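Local coordinates for Tat-secreted protein Rv2525c (Mycobacterium tuberculosis, PDB 4PMQ), which may act as a peptidoglycan hydrolase with glycosidase activity, and displays esterase activity toward p-nitrophenyl esters in vitro, at residues D111-E116 against N120-Y125. Residues are numbered along the deposited sequence; the frame is centred on the assembly and turned at random.
Sequences DNPSYE and NQIVPY
The carboxylate of E116 and the carboxamide of N120 cross with their planes 60° apart, an edge-on meeting rather than a stack. N120 ND2, acting in its own amide plane, reaches E116 OE2 at 2.8 Å from the anti side of the carboxylate, only 17° out of its plane. One face of the same amide lies against the E116 backbone carbonyl: E116 O stands over N120 CG at 3.3 Å, and although it is equally close to N120 ND2, the angle rules out a hydrogen bond there. This is the first part of helix 115-133 in the beta-alpha-beta unit between strands 105-108 and 138-142, within a glycoside hydrolase-like domain of the TIM-barrel clan. The helical i to i+4 bond, N120 N to E116 O at 3.0 Å, is accompanied by a side-chain link between the same two residues. A sharp bend at chi2 (-85°) folds the E116 chain back to bring its carboxylate to the amide. A water extends the polar chain, donating to E116 OE2 at 2.6 Å and, weakly, to Q121 OE1 at 2.8 Å; Q121 NE2 bonds to L77 O, tying this helix to the loop ahead of helix 79-96. S114 is the N-cap: its side chain caps a backbone N in the first turn, while Q117 OE1 accepts from the S114 backbone N, the reciprocal pairing of a capping box. While E116 and N120 are exposed, the other point of touch is buried: the loop entering the helix presses P113 onto I122, whose side chain also meets W76. The side chains cross at about a right angle, and a single methyl does the touching: I122 CD1 sits 3.6 Å from P113 CG and 3.7 Å from P113 CB.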
ATOM      1  N   ASP A 111       2.744   8.726   7.524  1.00  8.08           N
ATOM      2  CA  ASP A 111       2.877   9.742   8.562  1.00  8.23           C
ATOM      3  C   ASP A 111       2.305   9.241   9.879  1.00 10.05           C
ATOM      4  O   ASP A 111       1.628   8.192   9.929  1.00  8.98           O
ATOM      5  CB  ASP A 111       2.081  11.001   8.106  1.00 10.32           C
ATOM      6  CG  ASP A 111       2.861  11.886   7.153  1.00 17.21           C
ATOM      7  OD1 ASP A 111       3.895  12.448   7.577  1.00 17.83           O
ATOM      8  OD2 ASP A 111       2.455  11.989   5.978  1.00 20.15           O
ATOM      9  N   ASN A 112       2.528  10.032  10.929  1.00  8.30           N
ATOM     10  CA  ASN A 112       2.036   9.794  12.284  1.00  7.85           C
ATOM     11  C   ASN A 112       1.172  11.013  12.629  1.00 10.80           C
ATOM     12  O   ASN A 112       1.634  11.946  13.314  1.00 10.95           O
ATOM     13  CB  ASN A 112       3.219   9.598  13.262  1.00  9.59           C
ATOM     14  CG  ASN A 112       2.730   9.372  14.671  1.00 16.16           C
ATOM     15  OD1 ASN A 112       1.562   9.013  14.863  1.00  9.10           O
ATOM     16  ND2 ASN A 112       3.607   9.596  15.673  1.00 11.31           N
ATOM     17  N   PRO A 113      -0.062  11.056  12.086  1.00  8.40           N
ATOM     18  CA  PRO A 113      -0.866  12.278  12.213  1.00  7.92           C
ATOM     19  C   PRO A 113      -1.563  12.456  13.548  1.00 10.98           C
ATOM     20  O   PRO A 113      -1.906  11.474  14.222  1.00  9.77           O
ATOM     21  CB  PRO A 113      -1.930  12.096  11.111  1.00  9.01           C
ATOM     22  CG  PRO A 113      -2.132  10.609  11.063  1.00 11.13           C
ATOM     23  CD  PRO A 113      -0.750  10.048  11.243  1.00  8.02           C
ATOM     24  N   SER A 114      -1.874  13.728  13.859  1.00  7.52           N
ATOM     25  CA  SER A 114      -2.724  14.091  14.983  1.00  7.50           C
ATOM     26  C   SER A 114      -4.182  13.834  14.612  1.00 10.27           C
ATOM     27  O   SER A 114      -4.517  13.775  13.407  1.00  8.79           O
ATOM     28  CB  SER A 114      -2.564  15.568  15.301  1.00  9.04           C
ATOM     29  OG  SER A 114      -3.041  16.304  14.174  1.00 11.15           O
ATOM     30  N   TYR A 115      -5.080  13.830  15.634  1.00  9.31           N
ATOM     31  CA  TYR A 115      -6.511  13.687  15.371  1.00  9.22           C
ATOM     32  C   TYR A 115      -7.005  14.878  14.498  1.00 10.11           C
ATOM     33  O   TYR A 115      -7.843  14.693  13.607  1.00  9.82           O
ATOM     34  CB  TYR A 115      -7.283  13.602  16.697  1.00 10.84           C
ATOM     35  CG  TYR A 115      -8.758  13.390  16.478  1.00 14.84           C
ATOM     36  CD1 TYR A 115      -9.251  12.153  16.077  1.00 16.94           C
ATOM     37  CD2 TYR A 115      -9.672  14.412  16.725  1.00 16.89           C
ATOM     38  CE1 TYR A 115     -10.611  11.964  15.830  1.00 20.69           C
ATOM     39  CE2 TYR A 115     -11.040  14.220  16.537  1.00 18.55           C
ATOM     40  CZ  TYR A 115     -11.506  12.996  16.085  1.00 31.81           C
ATOM     41  OH  TYR A 115     -12.853  12.800  15.888  1.00 37.15           O
ATOM     42  N   GLU A 116      -6.436  16.080  14.717  1.00  8.33           N
ATOM     43  CA  GLU A 116      -6.802  17.243  13.908  1.00  6.97           C
ATOM     44  C   GLU A 116      -6.476  17.003  12.422  1.00 10.37           C
ATOM     45  O   GLU A 116      -7.295  17.341  11.557  1.00  9.49           O
ATOM     46  CB  GLU A 116      -6.055  18.485  14.448  1.00  8.39           C
ATOM     47  CG  GLU A 116      -6.278  19.764  13.674  1.00  9.77           C
ATOM     48  CD  GLU A 116      -5.360  19.919  12.474  1.00 20.77           C
ATOM     49  OE1 GLU A 116      -4.172  19.539  12.588  1.00 21.54           O
ATOM     50  OE2 GLU A 116      -5.812  20.442  11.429  1.00 12.86           O
ATOM     51  N   ASN A 120      -9.462  16.687   9.664  1.00  7.13           N
ATOM     52  CA  ASN A 120      -9.525  17.789   8.705  1.00  5.89           C
ATOM     53  C   ASN A 120      -9.003  17.459   7.312  1.00  9.07           C
ATOM     54  O   ASN A 120      -9.439  18.106   6.343  1.00 10.63           O
ATOM     55  CB  ASN A 120      -8.770  18.990   9.249  1.00  5.86           C
ATOM     56  CG  ASN A 120      -9.401  19.614  10.483  1.00  7.18           C
ATOM     57  OD1 ASN A 120     -10.619  19.527  10.688  1.00  6.50           O
ATOM     58  ND2 ASN A 120      -8.595  20.387  11.254  1.00  6.38           N
ATOM     59  N   GLN A 121      -8.038  16.538   7.208  1.00  5.51           N
ATOM     60  CA  GLN A 121      -7.412  16.255   5.904  1.00  5.68           C
ATOM     61  C   GLN A 121      -7.545  14.784   5.470  1.00  9.62           C
ATOM     62  O   GLN A 121      -7.924  14.498   4.324  1.00  8.37           O
ATOM     63  CB  GLN A 121      -5.924  16.646   5.966  1.00  7.00           C
ATOM     64  CG  GLN A 121      -5.733  18.186   6.154  1.00 11.32           C
ATOM     65  CD  GLN A 121      -4.314  18.602   6.495  1.00 27.19           C
ATOM     66  OE1 GLN A 121      -3.893  18.542   7.658  1.00 19.22           O
ATOM     67  NE2 GLN A 121      -3.563  19.117   5.505  1.00 21.64           N
ATOM     68  N   ILE A 122      -7.207  13.843   6.355  1.00  6.26           N
ATOM     69  CA  ILE A 122      -7.210  12.413   5.965  1.00  5.69           C
ATOM     70  C   ILE A 122      -8.637  11.889   5.697  1.00  8.49           C
ATOM     71  O   ILE A 122      -8.807  11.143   4.743  1.00  7.44           O
ATOM     72  CB  ILE A 122      -6.471  11.545   7.014  1.00  7.24           C
ATOM     73  CG1 ILE A 122      -5.000  11.994   7.066  1.00  7.85           C
ATOM     74  CG2 ILE A 122      -6.589  10.043   6.630  1.00  6.23           C
ATOM     75  CD1 ILE A 122      -4.208  11.394   8.270  1.00  9.75           C
ATOM     76  N   VAL A 123      -9.632  12.292   6.504  1.00  5.70           N
ATOM     77  CA  VAL A 123     -11.013  11.844   6.287  1.00  5.89           C
ATOM     78  C   VAL A 123     -11.464  12.296   4.851  1.00  8.74           C
ATOM     79  O   VAL A 123     -11.792  11.414   4.047  1.00  7.56           O
ATOM     80  CB  VAL A 123     -11.967  12.326   7.413  1.00  9.28           C
ATOM     81  CG1 VAL A 123     -13.433  12.179   7.012  1.00 10.46           C
ATOM     82  CG2 VAL A 123     -11.688  11.551   8.705  1.00  8.80           C
ATOM     83  N   PRO A 124     -11.399  13.587   4.450  1.00  7.66           N
ATOM     84  CA  PRO A 124     -11.844  13.898   3.076  1.00  7.63           C
ATOM     85  C   PRO A 124     -10.971  13.184   2.035  1.00 10.38           C
ATOM     86  O   PRO A 124     -11.475  12.820   0.965  1.00  8.94           O
ATOM     87  CB  PRO A 124     -11.744  15.416   2.976  1.00  9.68           C
ATOM     88  CG  PRO A 124     -11.017  15.879   4.184  1.00 13.94           C
ATOM     89  CD  PRO A 124     -11.107  14.811   5.229  1.00  9.97           C
ATOM     90  N   TYR A 125      -9.636  13.020   2.328  1.00  7.19           N
ATOM     91  CA  TYR A 125      -8.724  12.337   1.391  1.00  6.90           C
ATOM     92  C   TYR A 125      -9.209  10.891   1.120  1.00  8.85           C
ATOM     93  O   TYR A 125      -9.435  10.499  -0.039  1.00  8.79           O
ATOM     94  CB  TYR A 125      -7.284  12.315   1.953  1.00  8.26           C
ATOM     95  CG  TYR A 125      -6.307  11.588   1.056  1.00  7.19           C
ATOM     96  CD1 TYR A 125      -5.909  12.137  -0.163  1.00  9.25           C
ATOM     97  CD2 TYR A 125      -5.768  10.356   1.426  1.00  7.27           C
ATOM     98  CE1 TYR A 125      -5.023  11.472  -1.002  1.00  7.05           C
ATOM     99  CE2 TYR A 125      -4.882   9.673   0.585  1.00  7.67           C
ATOM    100  CZ  TYR A 125      -4.530  10.228  -0.640  1.00 10.99           C
ATOM    101  OH  TYR A 125      -3.678   9.574  -1.499  1.00  7.99           O
TER
HETATM  102  O   HOH W   1      -5.342  20.630   8.864  1.00 19.57           O